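Local coordinates for ADP-ribosylation factor-binding protein GGA1 (Saccharomyces cerevisiae, PDB 5CN2) that binds ARF1 and ARF2 and may regulate membrane traffic through the trans-Golgi network, as a whole protein of which this chain is the C-terminal GAE (gamma-adaptin ear) domain, at residues Arg12-Glu26 and Leu37-Ile49. Numbering follows the deposited sequence.
Sequences RHILNQSDHLRIDYE and LVIFYSNISSDPI
The guanidinium of Arg12 lies flat over one face of the Phe40 ring, planes 2° apart, a cation-pi stack with CZ 3.7 Å from the ring centroid. A bend at chi2 (-75°) helps turn the arginine back over the ring. Charges hold the stacked group: NH1 bonds Asp24 OD1 at 2.9 Å, NH2 pairs with Asp80 of strand 78-89, and Glu26 makes a long salt bridge to NE. Asp24 also takes a straight bond, NE of Arg22 to OD2 at 2.8 Å. A leucine in place of Arg12 would probably leave Asp24 and Asp80 without a shared cation and the Phe40 face without its charged cover. Six backbone bonds pair 21-26 antiparallel with 37-43, from Arg22-Ser42 to Glu26-Val38; this hairpin lies within one sheet of the ear domain's two-sheet beta sandwich. Toward the second sheet, CG2 of Ile23 packs beside CG2 of Ile39 at 3.6 Å, while Ile23 CG1 meets the Tyr41 ring edge at CD1. A water lies between Arg22 O (2.8 Å) and Asp24 OD1 on the Phe40 side. At the strand end, Ile44 N bonds His20 O (3.1 Å) from above the carbonyl plane, and Asn43 OD1 accepts Ser45 N in an Asx turn.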
# COMPACT_ATOMS: atom_id res chain seq x y z
N ARG A 12 11.58 -2.50 -4.15
CA ARG A 12 10.72 -1.75 -3.22
C ARG A 12 10.54 -0.32 -3.65
O ARG A 12 11.48 0.47 -3.58
CB ARG A 12 11.29 -1.73 -1.82
CG ARG A 12 11.17 -3.05 -1.12
CD ARG A 12 9.75 -3.33 -0.66
NE ARG A 12 9.83 -4.52 0.15
CZ ARG A 12 9.74 -4.57 1.47
NH1 ARG A 12 9.49 -3.48 2.19
NH2 ARG A 12 9.87 -5.74 2.07
N HIS A 13 9.32 0.01 -4.08
CA HIS A 13 8.95 1.33 -4.49
C HIS A 13 8.22 1.96 -3.30
O HIS A 13 7.57 1.27 -2.54
CB HIS A 13 8.03 1.25 -5.72
CG HIS A 13 8.57 0.38 -6.83
ND1 HIS A 13 9.33 0.87 -7.87
CD2 HIS A 13 8.43 -0.95 -7.06
CE1 HIS A 13 9.66 -0.11 -8.68
NE2 HIS A 13 9.12 -1.23 -8.22
N ILE A 14 8.34 3.27 -3.15
CA ILE A 14 7.81 3.96 -1.99
C ILE A 14 6.49 4.56 -2.38
O ILE A 14 6.43 5.37 -3.29
CB ILE A 14 8.76 5.05 -1.47
CG1 ILE A 14 10.07 4.39 -0.99
CG2 ILE A 14 8.12 5.83 -0.32
CD1 ILE A 14 11.11 5.35 -0.42
N LEU A 15 5.43 4.15 -1.69
CA LEU A 15 4.11 4.73 -1.88
C LEU A 15 4.03 6.01 -1.05
O LEU A 15 3.53 7.04 -1.50
CB LEU A 15 3.03 3.75 -1.41
CG LEU A 15 1.59 4.12 -1.80
CD1 LEU A 15 1.38 3.78 -3.26
CD2 LEU A 15 0.55 3.40 -0.95
N ASN A 16 4.50 5.94 0.18
CA ASN A 16 4.43 7.09 1.05
C ASN A 16 5.40 6.99 2.23
O ASN A 16 5.63 5.91 2.78
CB ASN A 16 3.01 7.27 1.58
CG ASN A 16 2.79 8.65 2.16
OD1 ASN A 16 2.47 8.81 3.34
ND2 ASN A 16 2.99 9.66 1.34
N GLN A 17 5.95 8.13 2.60
CA GLN A 17 6.80 8.23 3.76
C GLN A 17 6.44 9.50 4.53
O GLN A 17 6.62 10.59 4.04
CB GLN A 17 8.29 8.23 3.34
CG GLN A 17 9.21 7.87 4.51
CD GLN A 17 10.47 7.13 4.10
OE1 GLN A 17 10.88 7.16 2.93
NE2 GLN A 17 11.08 6.44 5.06
N SER A 18 5.89 9.32 5.73
CA SER A 18 5.60 10.42 6.66
C SER A 18 6.68 10.33 7.73
O SER A 18 7.71 9.69 7.51
CB SER A 18 4.18 10.28 7.24
OG SER A 18 3.97 9.03 7.90
N ASP A 19 6.48 10.97 8.88
CA ASP A 19 7.47 10.90 9.96
C ASP A 19 7.33 9.64 10.81
O ASP A 19 8.26 9.24 11.48
CB ASP A 19 7.35 12.13 10.86
CG ASP A 19 7.69 13.41 10.13
OD1 ASP A 19 8.53 13.36 9.21
OD2 ASP A 19 7.12 14.47 10.49
N HIS A 20 6.15 9.02 10.76
CA HIS A 20 5.83 7.86 11.59
C HIS A 20 5.77 6.54 10.84
O HIS A 20 5.86 5.49 11.46
CB HIS A 20 4.46 8.08 12.21
CG HIS A 20 4.33 9.42 12.84
ND1 HIS A 20 4.44 9.61 14.20
CD2 HIS A 20 4.16 10.65 12.29
CE1 HIS A 20 4.30 10.90 14.46
NE2 HIS A 20 4.14 11.55 13.33
N LEU A 21 5.58 6.59 9.53
CA LEU A 21 5.18 5.43 8.77
C LEU A 21 5.76 5.46 7.36
O LEU A 21 5.76 6.50 6.71
CB LEU A 21 3.66 5.42 8.66
CG LEU A 21 3.06 4.23 7.92
CD1 LEU A 21 3.19 2.97 8.74
CD2 LEU A 21 1.59 4.49 7.60
N ARG A 22 6.25 4.31 6.91
CA ARG A 22 6.66 4.14 5.50
C ARG A 22 5.85 3.02 4.90
O ARG A 22 5.82 1.92 5.44
CB ARG A 22 8.15 3.83 5.34
CG ARG A 22 8.54 3.59 3.88
CD ARG A 22 10.02 3.30 3.68
NE ARG A 22 10.40 1.94 4.05
CZ ARG A 22 10.92 1.59 5.23
NH1 ARG A 22 11.14 2.49 6.18
NH2 ARG A 22 11.23 0.31 5.47
N ILE A 23 5.17 3.32 3.81
CA ILE A 23 4.44 2.33 3.04
C ILE A 23 5.25 2.18 1.79
O ILE A 23 5.45 3.14 1.10
CB ILE A 23 3.02 2.80 2.63
CG1 ILE A 23 2.21 3.23 3.86
CG2 ILE A 23 2.28 1.71 1.89
CD1 ILE A 23 0.89 3.90 3.54
N ASP A 24 5.71 0.97 1.51
CA ASP A 24 6.37 0.69 0.25
C ASP A 24 5.89 -0.65 -0.27
O ASP A 24 5.07 -1.34 0.39
CB ASP A 24 7.91 0.75 0.38
CG ASP A 24 8.46 -0.10 1.49
OD1 ASP A 24 7.81 -1.07 1.94
OD2 ASP A 24 9.56 0.22 1.94
N TYR A 25 6.37 -1.04 -1.46
CA TYR A 25 5.79 -2.21 -2.12
C TYR A 25 6.60 -2.79 -3.25
O TYR A 25 7.37 -2.08 -3.89
CB TYR A 25 4.38 -1.87 -2.66
CG TYR A 25 4.38 -0.82 -3.71
CD1 TYR A 25 4.43 0.52 -3.38
CD2 TYR A 25 4.33 -1.16 -5.07
CE1 TYR A 25 4.43 1.49 -4.36
CE2 TYR A 25 4.33 -0.21 -6.04
CZ TYR A 25 4.39 1.11 -5.70
OH TYR A 25 4.41 2.06 -6.69
N GLU A 26 6.42 -4.09 -3.46
CA GLU A 26 6.93 -4.79 -4.62
C GLU A 26 5.83 -4.84 -5.67
O GLU A 26 4.65 -4.99 -5.34
CB GLU A 26 7.38 -6.20 -4.24
CG GLU A 26 8.59 -6.18 -3.31
CD GLU A 26 8.94 -7.51 -2.68
OE1 GLU A 26 8.08 -8.41 -2.59
OE2 GLU A 26 10.09 -7.64 -2.25
N LEU A 37 0.70 -6.75 -6.22
CA LEU A 37 1.31 -5.78 -5.30
C LEU A 37 1.42 -6.39 -3.96
O LEU A 37 0.39 -6.76 -3.36
CB LEU A 37 0.44 -4.55 -5.10
CG LEU A 37 0.72 -3.35 -5.95
CD1 LEU A 37 -0.18 -3.44 -7.17
CD2 LEU A 37 0.44 -2.12 -5.11
N VAL A 38 2.64 -6.43 -3.46
CA VAL A 38 2.89 -6.81 -2.09
C VAL A 38 3.27 -5.53 -1.37
O VAL A 38 4.30 -4.93 -1.66
CB VAL A 38 3.98 -7.87 -2.00
CG1 VAL A 38 4.15 -8.35 -0.57
CG2 VAL A 38 3.62 -9.03 -2.92
N ILE A 39 2.38 -5.10 -0.46
CA ILE A 39 2.53 -3.85 0.26
C ILE A 39 3.06 -4.13 1.66
O ILE A 39 2.67 -5.10 2.31
CB ILE A 39 1.20 -3.10 0.36
CG1 ILE A 39 0.50 -3.09 -1.00
CG2 ILE A 39 1.40 -1.67 0.90
CD1 ILE A 39 -0.81 -2.32 -1.04
N PHE A 40 3.98 -3.27 2.12
CA PHE A 40 4.59 -3.43 3.43
C PHE A 40 4.48 -2.11 4.18
O PHE A 40 4.70 -1.04 3.61
CB PHE A 40 6.07 -3.80 3.30
CG PHE A 40 6.31 -5.14 2.69
CD1 PHE A 40 6.40 -6.26 3.48
CD2 PHE A 40 6.50 -5.26 1.32
CE1 PHE A 40 6.63 -7.50 2.91
CE2 PHE A 40 6.75 -6.49 0.75
CZ PHE A 40 6.79 -7.62 1.55
N TYR A 41 4.19 -2.21 5.46
CA TYR A 41 4.04 -1.05 6.31
C TYR A 41 5.11 -1.07 7.38
O TYR A 41 5.31 -2.09 8.05
CB TYR A 41 2.63 -1.05 6.91
CG TYR A 41 1.51 -1.25 5.87
CD1 TYR A 41 0.98 -0.17 5.16
CD2 TYR A 41 1.01 -2.49 5.60
CE1 TYR A 41 -0.04 -0.35 4.23
CE2 TYR A 41 -0.00 -2.68 4.66
CZ TYR A 41 -0.52 -1.60 3.98
OH TYR A 41 -1.51 -1.80 3.06
N SER A 42 5.84 0.05 7.51
CA SER A 42 6.94 0.16 8.46
C SER A 42 6.78 1.33 9.44
O SER A 42 6.61 2.47 9.02
CB SER A 42 8.25 0.31 7.70
OG SER A 42 8.55 -0.85 6.94
N ASN A 43 6.87 1.06 10.73
CA ASN A 43 6.83 2.09 11.77
C ASN A 43 8.26 2.56 11.94
O ASN A 43 9.12 1.78 12.35
CB ASN A 43 6.27 1.49 13.07
CG ASN A 43 6.10 2.49 14.20
OD1 ASN A 43 6.60 3.62 14.18
ND2 ASN A 43 5.38 2.06 15.23
N ILE A 44 8.52 3.81 11.56
CA ILE A 44 9.82 4.45 11.76
C ILE A 44 9.82 5.46 12.93
O ILE A 44 10.76 6.25 13.07
CB ILE A 44 10.30 5.16 10.46
CG1 ILE A 44 9.28 6.20 10.00
CG2 ILE A 44 10.56 4.14 9.36
CD1 ILE A 44 9.83 7.24 9.05
N SER A 45 8.77 5.46 13.75
CA SER A 45 8.75 6.23 15.01
C SER A 45 9.13 5.33 16.17
O SER A 45 9.02 4.09 16.07
CB SER A 45 7.35 6.75 15.28
OG SER A 45 6.55 5.72 15.87
N SER A 46 9.51 5.94 17.30
CA SER A 46 9.88 5.20 18.51
C SER A 46 8.68 4.90 19.43
O SER A 46 8.86 4.51 20.59
CB SER A 46 11.02 5.91 19.29
OG SER A 46 10.97 7.31 19.14
N ASP A 47 7.47 5.04 18.88
CA ASP A 47 6.22 4.72 19.56
C ASP A 47 5.37 3.76 18.73
O ASP A 47 5.36 3.85 17.50
CB ASP A 47 5.41 6.00 19.77
CG ASP A 47 5.99 6.86 20.86
OD1 ASP A 47 6.00 6.38 22.01
OD2 ASP A 47 6.43 8.00 20.58
N PRO A 48 4.63 2.85 19.39
CA PRO A 48 3.79 1.90 18.65
C PRO A 48 2.65 2.54 17.85
O PRO A 48 2.14 3.59 18.23
CB PRO A 48 3.22 1.00 19.74
CG PRO A 48 4.11 1.18 20.91
CD PRO A 48 4.58 2.60 20.84
N ILE A 49 2.29 1.88 16.74
CA ILE A 49 1.17 2.25 15.89
C ILE A 49 0.11 1.15 15.97
O ILE A 49 0.41 -0.04 15.85
CB ILE A 49 1.61 2.47 14.40
CG1 ILE A 49 2.46 3.74 14.27
CG2 ILE A 49 0.40 2.58 13.48
CD1 ILE A 49 3.23 3.88 12.97
O HOH W 1 7.44 -0.29 4.75